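PDB 4GL8: oligopeptide ABC transporter OppAIV, which probably binds oligopeptides outside the inner membrane and hands them to an ABC transporter for uptake, and here holds a bound peptide. Local coordinates for residues R277-Y281 with F504-K508; I285-S289 with G426-D430; N302-A308 with L357-Y363; A308-D314 with Q392-L397. All blocks are in the same frame, centred on the assembly; numbering follows the deposited sequence.

Followed from the N terminus, the chain first reaches R277-Y281, which F504-K508 meets only near the C terminus, so interaction 1 closes the outermost loop and encloses the other three. Strand 280-285 then turns a corner into strand 287-293, whose start pairs with the end of strand 422-428 in interaction 2; that loop in turn contains interactions 3 and 4. Helix 303-311 follows and serves both of these, against helix 351-361 in interaction 3 and helix 380-397 in interaction 4. The two share A308, cross along the chain and have centres about 11 Å apart. Together they tie the peripheral helices to one another, while interaction 1 ties a turn to the end of strand 492-504 and interaction 2 pairs strands.

Interaction 1 (R277-Y281 with F504-K508); sequences RDDYY and FRNDK
The side-chain amide nitrogen of N506 is held by two acceptors of the opposite segment. ND2 donates to Y281 OH at 2.9 Å and to the backbone O of D278 at 3.0 Å. Both bonds are nearly straight, and both acceptors lie close to the amide plane, so the two fix its rotation. N506 reaches them with CG folded between its backbone N and carbonyl carbon (chi1 54°), which carries the amide across to the D278 carbonyl and the Y281 hydroxyl. The tyrosine ring and the amide are inclined by 60°, and the ring's CE1 rests 4.0 Å from F504 CB. Alongside, F504 N donates to D279 O at 3.1 Å, joining the type I turn R277-Y280 to the end of strand 492-504. D279 CB sits 3.2 Å from F504 O, while its carboxylate is turned to R277, which grips it side-on through NE and NH2; OD1 also hydrogen-bonds to the hydroxyl of Y254. A second side-on pair, R505 with D507, lies within the loop after F504, and R505 NH1 forms a salt bridge with D257. W512 meets both Y281 and F504. With each acidic side chain of these two pairs matched by an arginine of its own segment, the segments are joined across the contact by neutral amide, hydroxyl and carbonyl groups, an uncharged junction flanked by salt bridges.

Interaction 2 (I285-S289 with G426-D430); sequences INSTS and GWSGD
T288 N donates to W427 O at 2.9 Å, and the return bond from W427 N to T288 O is longer, 3.2 Å, and more bent. The same W427 carbonyl is approached by S287, whose CA lies 3.3 Å away in a CA-H...O contact. With its hydroxyl anti to the backbone N (chi1 -159°), S287 also puts OG within 3.3 Å of S428 CB. S287 and S428 form an antiparallel non-hydrogen-bonded pair with both side chains on one face of the strands, whose short axes are antiparallel, 173° between their N-to-C directions. Beyond this pair the bonding continues where the strand gives way to loop: G429 N donates to N286 O at 3.0 Å, almost in line with the carbonyl. A water donates to G429 O at 2.8 Å and links the two segments there, weakly on the N286 O side. N286 itself is the centre of an inverse gamma turn, at the corner where the chain leaves one strand for the next. Farther out, F437 and F448 pack on the W427 indole, and strand 492-504 bonds to the other edge of S287 and S289. The backbone of S428 and D430 OD1 hydrogen-bond to the bound peptide, and S287, W427 and S428 pack against it. The S287-S428 pairing and the G429-N286 bond are consistent with holding these groups at the peptide site.

Interaction 3 (N302-A308 with L357-Y363); sequences NVKVRKA and LLADAGY
L357 is the main bump of this helix pair, lying in the hollow between K304, K307 and A308. Its CB presses on K304 O at 3.7 Å, while CD1 settles against the aliphatic stem of K307, 3.8 Å from CG. CD2 touches both K307 CD and K304 CG, and the K304 side chain crosses the leucine at about a right angle. K304 continues over the second helix, its CD 3.9 Å from D360 CB; the carboxylate of D360 pairs with K356. On the other flank, the small A361 CB fits between N302 ND2 and V305 CG2. That valine methyl also meets Y363 CE2 at 3.9 Å, reaching it with CG2 anti to the carbonyl carbon. The small A308 methyl leaves room for L358, whose CD1 lies 4.0 Å from A308 CB. A water accepts from N302 ND2 and bonds to Y363 OH, linking the two side chains. N302 starts helix 303-311 as its N-cap, through a weak bond, whereas G362 ends helix 351-361 in a Schellman motif. With short axes 8.3 Å apart and 155° between their N-to-C directions, helices 303-311 and 351-361 form an apolar, nearly antiparallel pair at the periphery of this solute-binding protein.

Interaction 4 (A308-D314 with Q392-L397); sequences ALSFAID and QWKKNL
N396 ND2 donates to A312 O at 2.8 Å, with the acceptor near the plane of the amide. Two residues on, D314 N gives its hydrogen to Q392 OE1 at 2.9 Å, approaching from above the plane of that amide carbonyl. The glutamine can receive it because its chain bends at chi2 (-71°), curling the amide back towards the loop. A third bond runs from W393 NE1 to L309 O at 3.1 Å, close to the indole plane and meeting the carbonyl well to one side, with a C=O...donor angle of 113°. These three bonds occupy backbone groups of L309, A312 and D314, around the end of helix 303-311, and so satisfy them within a largely buried interface.

Aliphatic groups pack around the indole. L309 CD2 stands over one face of the five-membered ring, 4.0 Å from its centroid, in a CH-pi contact, and A312 CB lies at the ring's edge. I313 CD1 also packs obliquely on the ring, near CE2. Next to the indole, L397 fits its branch against A312, with CG 3.5 Å from A312 CB, and extends CD1 to A308 and L309. A354 of helix 351-361 touches both A312 and L397. D314 meanwhile directs its carboxylate to T317 and is the N-cap of helix 315-323. The contact therefore belongs to a helix-to-helix junction, in which side chains from the last turns of helix 380-397 bind the connection between helices 303-311 and 315-323.

Interaction 1 (R277-Y281 with F504-K508)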
# COMPACT_ATOMS: atom_id res chain seq x y z
N ARG A 277 -19.69 -19.08 6.73
CA ARG A 277 -20.38 -18.20 7.67
C ARG A 277 -20.99 -17.02 6.96
O ARG A 277 -20.54 -16.59 5.89
CB ARG A 277 -19.42 -17.67 8.73
CG ARG A 277 -18.66 -18.74 9.52
CD ARG A 277 -17.52 -18.09 10.31
NE ARG A 277 -17.99 -16.97 11.12
CZ ARG A 277 -18.58 -17.08 12.30
NH1 ARG A 277 -18.77 -18.27 12.85
NH2 ARG A 277 -18.99 -16.00 12.94
N ASP A 278 -22.01 -16.47 7.60
CA ASP A 278 -22.78 -15.39 7.03
C ASP A 278 -22.11 -14.03 7.26
O ASP A 278 -22.53 -13.02 6.68
CB ASP A 278 -24.18 -15.40 7.62
CG ASP A 278 -24.93 -16.73 7.35
OD1 ASP A 278 -24.57 -17.48 6.39
OD2 ASP A 278 -25.88 -17.02 8.10
N ASP A 279 -21.08 -14.01 8.10
CA ASP A 279 -20.39 -12.77 8.43
C ASP A 279 -18.99 -12.74 7.83
O ASP A 279 -18.18 -11.91 8.23
CB ASP A 279 -20.37 -12.55 9.95
CG ASP A 279 -19.66 -13.65 10.72
OD1 ASP A 279 -19.69 -13.60 11.97
OD2 ASP A 279 -19.05 -14.55 10.09
N TYR A 280 -18.72 -13.63 6.88
CA TYR A 280 -17.44 -13.69 6.18
C TYR A 280 -17.58 -13.03 4.82
O TYR A 280 -18.59 -13.21 4.13
CB TYR A 280 -16.99 -15.15 6.00
CG TYR A 280 -15.75 -15.34 5.13
CD1 TYR A 280 -14.47 -15.26 5.68
CD2 TYR A 280 -15.87 -15.63 3.76
CE1 TYR A 280 -13.33 -15.43 4.89
CE2 TYR A 280 -14.74 -15.82 2.97
CZ TYR A 280 -13.48 -15.71 3.55
OH TYR A 280 -12.37 -15.89 2.78
N TYR A 281 -16.54 -12.30 4.44
CA TYR A 281 -16.49 -11.58 3.19
C TYR A 281 -15.15 -11.84 2.53
O TYR A 281 -14.17 -12.16 3.20
CB TYR A 281 -16.58 -10.09 3.43
CG TYR A 281 -17.89 -9.59 3.98
CD1 TYR A 281 -18.25 -9.82 5.31
CD2 TYR A 281 -18.75 -8.84 3.18
CE1 TYR A 281 -19.44 -9.34 5.82
CE2 TYR A 281 -19.95 -8.35 3.70
CZ TYR A 281 -20.28 -8.61 5.02
OH TYR A 281 -21.45 -8.12 5.55
N PHE A 504 -17.11 -9.46 9.75
CA PHE A 504 -17.81 -8.21 10.11
C PHE A 504 -19.20 -8.60 10.60
O PHE A 504 -19.91 -9.34 9.93
CB PHE A 504 -17.86 -7.31 8.87
CG PHE A 504 -18.66 -6.05 9.04
CD1 PHE A 504 -18.11 -4.92 9.64
CD2 PHE A 504 -19.94 -5.96 8.52
CE1 PHE A 504 -18.84 -3.74 9.76
CE2 PHE A 504 -20.68 -4.79 8.65
CZ PHE A 504 -20.13 -3.67 9.27
N ARG A 505 -19.56 -8.09 11.77
CA ARG A 505 -20.82 -8.40 12.44
C ARG A 505 -21.98 -7.67 11.77
O ARG A 505 -22.47 -6.63 12.27
CB ARG A 505 -20.71 -8.06 13.93
CG ARG A 505 -19.81 -9.03 14.72
CD ARG A 505 -20.46 -10.41 14.89
NE ARG A 505 -21.80 -10.34 15.51
CZ ARG A 505 -22.05 -10.27 16.83
NH1 ARG A 505 -21.07 -10.28 17.74
NH2 ARG A 505 -23.30 -10.17 17.24
N ASN A 506 -22.40 -8.19 10.61
CA ASN A 506 -23.48 -7.59 9.82
C ASN A 506 -24.87 -7.75 10.45
O ASN A 506 -25.81 -7.13 9.98
CB ASN A 506 -23.46 -8.06 8.35
CG ASN A 506 -23.47 -9.59 8.21
OD1 ASN A 506 -23.97 -10.30 9.08
ND2 ASN A 506 -22.90 -10.08 7.12
N ASP A 507 -24.99 -8.56 11.51
CA ASP A 507 -26.20 -8.55 12.36
C ASP A 507 -26.31 -7.33 13.32
O ASP A 507 -27.39 -7.07 13.86
CB ASP A 507 -26.23 -9.82 13.20
CG ASP A 507 -25.04 -9.92 14.14
OD1 ASP A 507 -23.89 -9.68 13.67
OD2 ASP A 507 -25.25 -10.19 15.33
N LYS A 508 -25.21 -6.62 13.54
CA LYS A 508 -25.17 -5.44 14.42
C LYS A 508 -24.99 -4.14 13.63
O LYS A 508 -25.56 -3.11 13.99
CB LYS A 508 -23.98 -5.52 15.38
CG LYS A 508 -24.12 -6.54 16.50
CD LYS A 508 -22.84 -6.55 17.36
CE LYS A 508 -22.77 -5.40 18.37
NZ LYS A 508 -21.47 -5.36 19.12

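Interaction 2 (I285-S289 with G426-D430)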
# COMPACT_ATOMS: atom_id res chain seq x y z
N ILE A 285 -8.53 -8.00 -4.59
CA ILE A 285 -8.14 -6.58 -4.44
C ILE A 285 -6.96 -6.22 -5.35
O ILE A 285 -6.33 -7.10 -5.91
CB ILE A 285 -7.83 -6.20 -2.97
CG1 ILE A 285 -6.79 -7.14 -2.36
CG2 ILE A 285 -9.11 -6.23 -2.13
CD1 ILE A 285 -6.20 -6.61 -1.06
N ASN A 286 -6.67 -4.92 -5.48
CA ASN A 286 -5.55 -4.45 -6.28
C ASN A 286 -4.26 -4.53 -5.50
O ASN A 286 -3.60 -3.53 -5.21
CB ASN A 286 -5.79 -3.03 -6.74
CG ASN A 286 -6.74 -2.96 -7.93
OD1 ASN A 286 -6.95 -3.94 -8.63
ND2 ASN A 286 -7.32 -1.79 -8.14
N SER A 287 -3.86 -5.75 -5.20
CA SER A 287 -2.75 -5.96 -4.31
C SER A 287 -2.08 -7.26 -4.73
O SER A 287 -2.75 -8.17 -5.19
CB SER A 287 -3.30 -6.01 -2.89
OG SER A 287 -2.30 -5.73 -1.97
N THR A 288 -0.75 -7.33 -4.63
CA THR A 288 0.01 -8.47 -5.07
C THR A 288 0.84 -9.07 -3.94
O THR A 288 1.22 -8.39 -2.99
CB THR A 288 1.00 -8.13 -6.23
OG1 THR A 288 1.98 -7.18 -5.82
CG2 THR A 288 0.25 -7.61 -7.48
N SER A 289 1.15 -10.35 -4.11
CA SER A 289 2.13 -11.05 -3.28
C SER A 289 3.34 -11.43 -4.15
O SER A 289 3.19 -12.01 -5.23
CB SER A 289 1.50 -12.29 -2.63
OG SER A 289 2.50 -13.19 -2.14
N GLY A 426 5.40 -7.71 -1.60
CA GLY A 426 4.12 -7.42 -2.20
C GLY A 426 3.76 -5.96 -2.02
O GLY A 426 4.44 -5.23 -1.29
N TRP A 427 2.66 -5.57 -2.66
CA TRP A 427 2.36 -4.18 -2.82
C TRP A 427 0.89 -4.04 -2.97
O TRP A 427 0.26 -4.80 -3.67
CB TRP A 427 3.03 -3.66 -4.08
CG TRP A 427 3.03 -2.18 -4.23
CD1 TRP A 427 2.37 -1.45 -5.19
CD2 TRP A 427 3.74 -1.23 -3.43
NE1 TRP A 427 2.63 -0.12 -5.03
CE2 TRP A 427 3.47 0.05 -3.96
CE3 TRP A 427 4.59 -1.34 -2.33
CZ2 TRP A 427 4.04 1.22 -3.42
CZ3 TRP A 427 5.14 -0.18 -1.77
CH2 TRP A 427 4.86 1.07 -2.32
N SER A 428 0.35 -3.07 -2.27
CA SER A 428 -1.02 -2.70 -2.43
C SER A 428 -1.02 -1.39 -3.22
O SER A 428 -0.33 -0.43 -2.86
CB SER A 428 -1.68 -2.57 -1.05
OG SER A 428 -2.53 -1.45 -1.01
N GLY A 429 -1.77 -1.39 -4.33
CA GLY A 429 -1.91 -0.25 -5.22
C GLY A 429 -2.36 1.01 -4.51
O GLY A 429 -3.26 0.99 -3.65
N ASP A 430 -1.69 2.11 -4.83
CA ASP A 430 -1.96 3.39 -4.22
C ASP A 430 -2.90 4.21 -5.09
O ASP A 430 -3.37 5.23 -4.65
CB ASP A 430 -0.64 4.15 -4.02
CG ASP A 430 0.33 3.42 -3.07
OD1 ASP A 430 -0.13 2.84 -2.04
OD2 ASP A 430 1.55 3.44 -3.36
O HOH W 1 -5.38 -0.90 -3.79

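Interaction 3 (N302-A308 with L357-Y363)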
# COMPACT_ATOMS: atom_id res chain seq x y z
N ASN A 302 22.43 -13.56 -9.64
CA ASN A 302 22.49 -14.47 -10.78
C ASN A 302 21.09 -14.70 -11.34
O ASN A 302 20.28 -15.36 -10.69
CB ASN A 302 23.11 -15.80 -10.34
CG ASN A 302 23.46 -16.70 -11.49
OD1 ASN A 302 22.81 -16.71 -12.55
ND2 ASN A 302 24.49 -17.48 -11.31
N VAL A 303 20.83 -14.19 -12.54
CA VAL A 303 19.47 -14.23 -13.13
C VAL A 303 18.91 -15.65 -13.15
O VAL A 303 17.76 -15.86 -12.80
CB VAL A 303 19.40 -13.52 -14.51
CG1 VAL A 303 20.23 -14.23 -15.58
CG2 VAL A 303 17.97 -13.37 -14.99
N LYS A 304 19.77 -16.62 -13.49
CA LYS A 304 19.44 -18.04 -13.46
C LYS A 304 19.00 -18.54 -12.10
O LYS A 304 18.09 -19.36 -12.03
CB LYS A 304 20.64 -18.89 -13.91
CG LYS A 304 20.99 -18.71 -15.38
CD LYS A 304 21.77 -19.90 -15.90
CE LYS A 304 21.96 -19.79 -17.40
NZ LYS A 304 23.18 -18.97 -17.64
N VAL A 305 19.66 -18.07 -11.04
CA VAL A 305 19.21 -18.40 -9.68
C VAL A 305 17.81 -17.80 -9.44
O VAL A 305 16.89 -18.49 -9.02
CB VAL A 305 20.22 -17.93 -8.63
CG1 VAL A 305 19.61 -17.95 -7.23
CG2 VAL A 305 21.46 -18.81 -8.64
N ARG A 306 17.65 -16.53 -9.74
CA ARG A 306 16.36 -15.86 -9.56
C ARG A 306 15.24 -16.58 -10.33
O ARG A 306 14.14 -16.80 -9.82
CB ARG A 306 16.44 -14.38 -9.97
CG ARG A 306 17.44 -13.59 -9.15
CD ARG A 306 17.27 -12.09 -9.24
NE ARG A 306 17.36 -11.62 -10.61
CZ ARG A 306 18.47 -11.17 -11.20
NH1 ARG A 306 18.40 -10.75 -12.45
NH2 ARG A 306 19.63 -11.17 -10.57
N LYS A 307 15.55 -17.00 -11.54
CA LYS A 307 14.57 -17.70 -12.40
C LYS A 307 14.19 -19.09 -11.81
O LYS A 307 13.01 -19.44 -11.75
CB LYS A 307 15.20 -17.87 -13.78
CG LYS A 307 14.25 -18.05 -14.92
CD LYS A 307 14.91 -17.74 -16.27
CE LYS A 307 14.04 -18.38 -17.36
NZ LYS A 307 14.45 -18.16 -18.78
N ALA A 308 15.20 -19.84 -11.41
CA ALA A 308 15.05 -21.12 -10.70
C ALA A 308 14.14 -21.01 -9.49
O ALA A 308 13.26 -21.81 -9.34
CB ALA A 308 16.40 -21.68 -10.29
N LEU A 357 18.19 -24.56 -14.73
CA LEU A 357 18.76 -23.23 -14.51
C LEU A 357 19.68 -23.24 -13.32
O LEU A 357 20.75 -22.65 -13.35
CB LEU A 357 17.66 -22.21 -14.27
CG LEU A 357 16.86 -21.88 -15.53
CD1 LEU A 357 15.40 -21.62 -15.15
CD2 LEU A 357 17.52 -20.73 -16.30
N LEU A 358 19.26 -23.91 -12.26
CA LEU A 358 20.07 -23.91 -11.05
C LEU A 358 21.38 -24.69 -11.31
O LEU A 358 22.44 -24.23 -10.89
CB LEU A 358 19.30 -24.47 -9.83
CG LEU A 358 19.89 -24.14 -8.45
CD1 LEU A 358 19.62 -22.70 -8.09
CD2 LEU A 358 19.30 -25.03 -7.38
N ALA A 359 21.29 -25.85 -11.98
CA ALA A 359 22.52 -26.58 -12.38
C ALA A 359 23.43 -25.71 -13.24
O ALA A 359 24.61 -25.60 -12.96
CB ALA A 359 22.17 -27.86 -13.12
N ASP A 360 22.88 -25.08 -14.27
CA ASP A 360 23.66 -24.15 -15.12
C ASP A 360 24.24 -22.96 -14.34
O ASP A 360 25.23 -22.36 -14.74
CB ASP A 360 22.80 -23.64 -16.27
CG ASP A 360 22.34 -24.74 -17.22
OD1 ASP A 360 22.50 -25.94 -16.89
OD2 ASP A 360 21.80 -24.43 -18.30
N ALA A 361 23.61 -22.58 -13.23
CA ALA A 361 24.12 -21.49 -12.41
C ALA A 361 25.31 -21.93 -11.56
O ALA A 361 26.01 -21.07 -11.03
CB ALA A 361 23.02 -20.96 -11.50
N GLY A 362 25.54 -23.23 -11.43
CA GLY A 362 26.69 -23.75 -10.66
C GLY A 362 26.33 -24.52 -9.40
O GLY A 362 27.20 -24.83 -8.61
N TYR A 363 25.05 -24.87 -9.22
CA TYR A 363 24.56 -25.57 -8.02
C TYR A 363 23.77 -26.82 -8.39
O TYR A 363 22.58 -26.93 -8.08
CB TYR A 363 23.69 -24.62 -7.17
CG TYR A 363 24.30 -23.27 -7.05
CD1 TYR A 363 25.30 -23.03 -6.13
CD2 TYR A 363 23.95 -22.24 -7.92
CE1 TYR A 363 25.91 -21.80 -6.04
CE2 TYR A 363 24.57 -21.00 -7.86
CZ TYR A 363 25.55 -20.79 -6.90
OH TYR A 363 26.20 -19.59 -6.77
O HOH W 2 25.86 -17.37 -8.85

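Interaction 4 (A308-D314 with Q392-L397)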
# COMPACT_ATOMS: atom_id res chain seq x y z
N ALA A 308 15.20 -19.84 -11.41
CA ALA A 308 15.05 -21.12 -10.70
C ALA A 308 14.14 -21.01 -9.49
O ALA A 308 13.26 -21.81 -9.34
CB ALA A 308 16.40 -21.68 -10.29
N LEU A 309 14.37 -20.02 -8.65
CA LEU A 309 13.52 -19.83 -7.48
C LEU A 309 12.09 -19.56 -7.93
O LEU A 309 11.14 -20.09 -7.35
CB LEU A 309 14.02 -18.66 -6.61
CG LEU A 309 15.45 -18.76 -6.07
CD1 LEU A 309 15.85 -17.44 -5.41
CD2 LEU A 309 15.65 -19.93 -5.11
N SER A 310 11.91 -18.76 -8.96
CA SER A 310 10.57 -18.39 -9.42
C SER A 310 9.83 -19.57 -10.04
O SER A 310 8.69 -19.83 -9.72
CB SER A 310 10.63 -17.21 -10.39
OG SER A 310 9.33 -16.87 -10.84
N PHE A 311 10.50 -20.30 -10.90
CA PHE A 311 9.92 -21.48 -11.56
C PHE A 311 9.75 -22.70 -10.63
O PHE A 311 8.95 -23.58 -10.93
CB PHE A 311 10.76 -21.91 -12.75
CG PHE A 311 10.45 -21.18 -14.01
CD1 PHE A 311 11.23 -20.12 -14.42
CD2 PHE A 311 9.41 -21.58 -14.81
CE1 PHE A 311 10.95 -19.44 -15.59
CE2 PHE A 311 9.13 -20.90 -15.98
CZ PHE A 311 9.91 -19.84 -16.38
N ALA A 312 10.50 -22.75 -9.53
CA ALA A 312 10.40 -23.85 -8.57
C ALA A 312 9.19 -23.78 -7.63
O ALA A 312 8.97 -24.71 -6.85
CB ALA A 312 11.67 -23.93 -7.75
N ILE A 313 8.39 -22.70 -7.68
CA ILE A 313 7.19 -22.59 -6.82
C ILE A 313 5.91 -23.01 -7.54
O ILE A 313 5.55 -22.45 -8.57
CB ILE A 313 6.92 -21.15 -6.38
CG1 ILE A 313 8.17 -20.47 -5.74
CG2 ILE A 313 5.70 -21.09 -5.48
CD1 ILE A 313 8.63 -21.10 -4.47
N ASP A 314 5.16 -23.94 -6.96
CA ASP A 314 3.87 -24.33 -7.53
C ASP A 314 2.79 -23.32 -7.08
O ASP A 314 2.20 -23.49 -6.00
CB ASP A 314 3.52 -25.75 -7.07
CG ASP A 314 2.20 -26.25 -7.62
OD1 ASP A 314 1.54 -25.56 -8.44
OD2 ASP A 314 1.81 -27.36 -7.22
N GLN A 392 8.87 -25.85 -1.08
CA GLN A 392 8.98 -25.92 -2.53
C GLN A 392 10.45 -25.89 -2.96
O GLN A 392 10.89 -26.72 -3.74
CB GLN A 392 8.21 -24.78 -3.21
CG GLN A 392 6.70 -24.88 -3.07
CD GLN A 392 6.11 -26.00 -3.89
OE1 GLN A 392 6.14 -25.97 -5.11
NE2 GLN A 392 5.62 -27.03 -3.22
N TRP A 393 11.22 -24.93 -2.46
CA TRP A 393 12.66 -24.89 -2.72
C TRP A 393 13.45 -26.14 -2.26
O TRP A 393 14.34 -26.64 -2.97
CB TRP A 393 13.25 -23.61 -2.17
CG TRP A 393 12.72 -22.41 -2.92
CD1 TRP A 393 12.21 -22.40 -4.19
CD2 TRP A 393 12.68 -21.07 -2.47
NE1 TRP A 393 11.85 -21.14 -4.56
CE2 TRP A 393 12.14 -20.29 -3.53
CE3 TRP A 393 13.06 -20.43 -1.28
CZ2 TRP A 393 11.95 -18.94 -3.42
CZ3 TRP A 393 12.88 -19.08 -1.18
CH2 TRP A 393 12.33 -18.35 -2.25
N LYS A 394 13.08 -26.69 -1.11
CA LYS A 394 13.74 -27.91 -0.67
C LYS A 394 13.39 -29.07 -1.60
O LYS A 394 14.28 -29.69 -2.17
CB LYS A 394 13.38 -28.24 0.78
CG LYS A 394 13.99 -29.54 1.29
CD LYS A 394 15.50 -29.61 1.03
CE LYS A 394 16.20 -30.70 1.84
NZ LYS A 394 17.67 -30.55 1.70
N LYS A 395 12.10 -29.34 -1.78
CA LYS A 395 11.64 -30.42 -2.65
C LYS A 395 12.08 -30.29 -4.11
O LYS A 395 12.54 -31.25 -4.69
CB LYS A 395 10.12 -30.52 -2.58
CG LYS A 395 9.53 -31.69 -3.36
CD LYS A 395 8.14 -32.09 -2.87
CE LYS A 395 7.09 -30.98 -3.02
NZ LYS A 395 6.74 -30.71 -4.43
N ASN A 396 11.96 -29.12 -4.73
CA ASN A 396 12.19 -29.03 -6.19
C ASN A 396 13.59 -28.65 -6.60
O ASN A 396 14.00 -28.94 -7.72
CB ASN A 396 11.23 -28.03 -6.82
CG ASN A 396 9.79 -28.45 -6.67
OD1 ASN A 396 9.48 -29.62 -6.75
ND2 ASN A 396 8.90 -27.48 -6.46
N LEU A 397 14.32 -28.00 -5.69
CA LEU A 397 15.65 -27.52 -5.99
C LEU A 397 16.71 -28.12 -5.06
O LEU A 397 17.89 -28.01 -5.35
CB LEU A 397 15.65 -25.98 -5.91
CG LEU A 397 14.87 -25.20 -6.99
CD1 LEU A 397 15.06 -23.70 -6.81
CD2 LEU A 397 15.33 -25.58 -8.38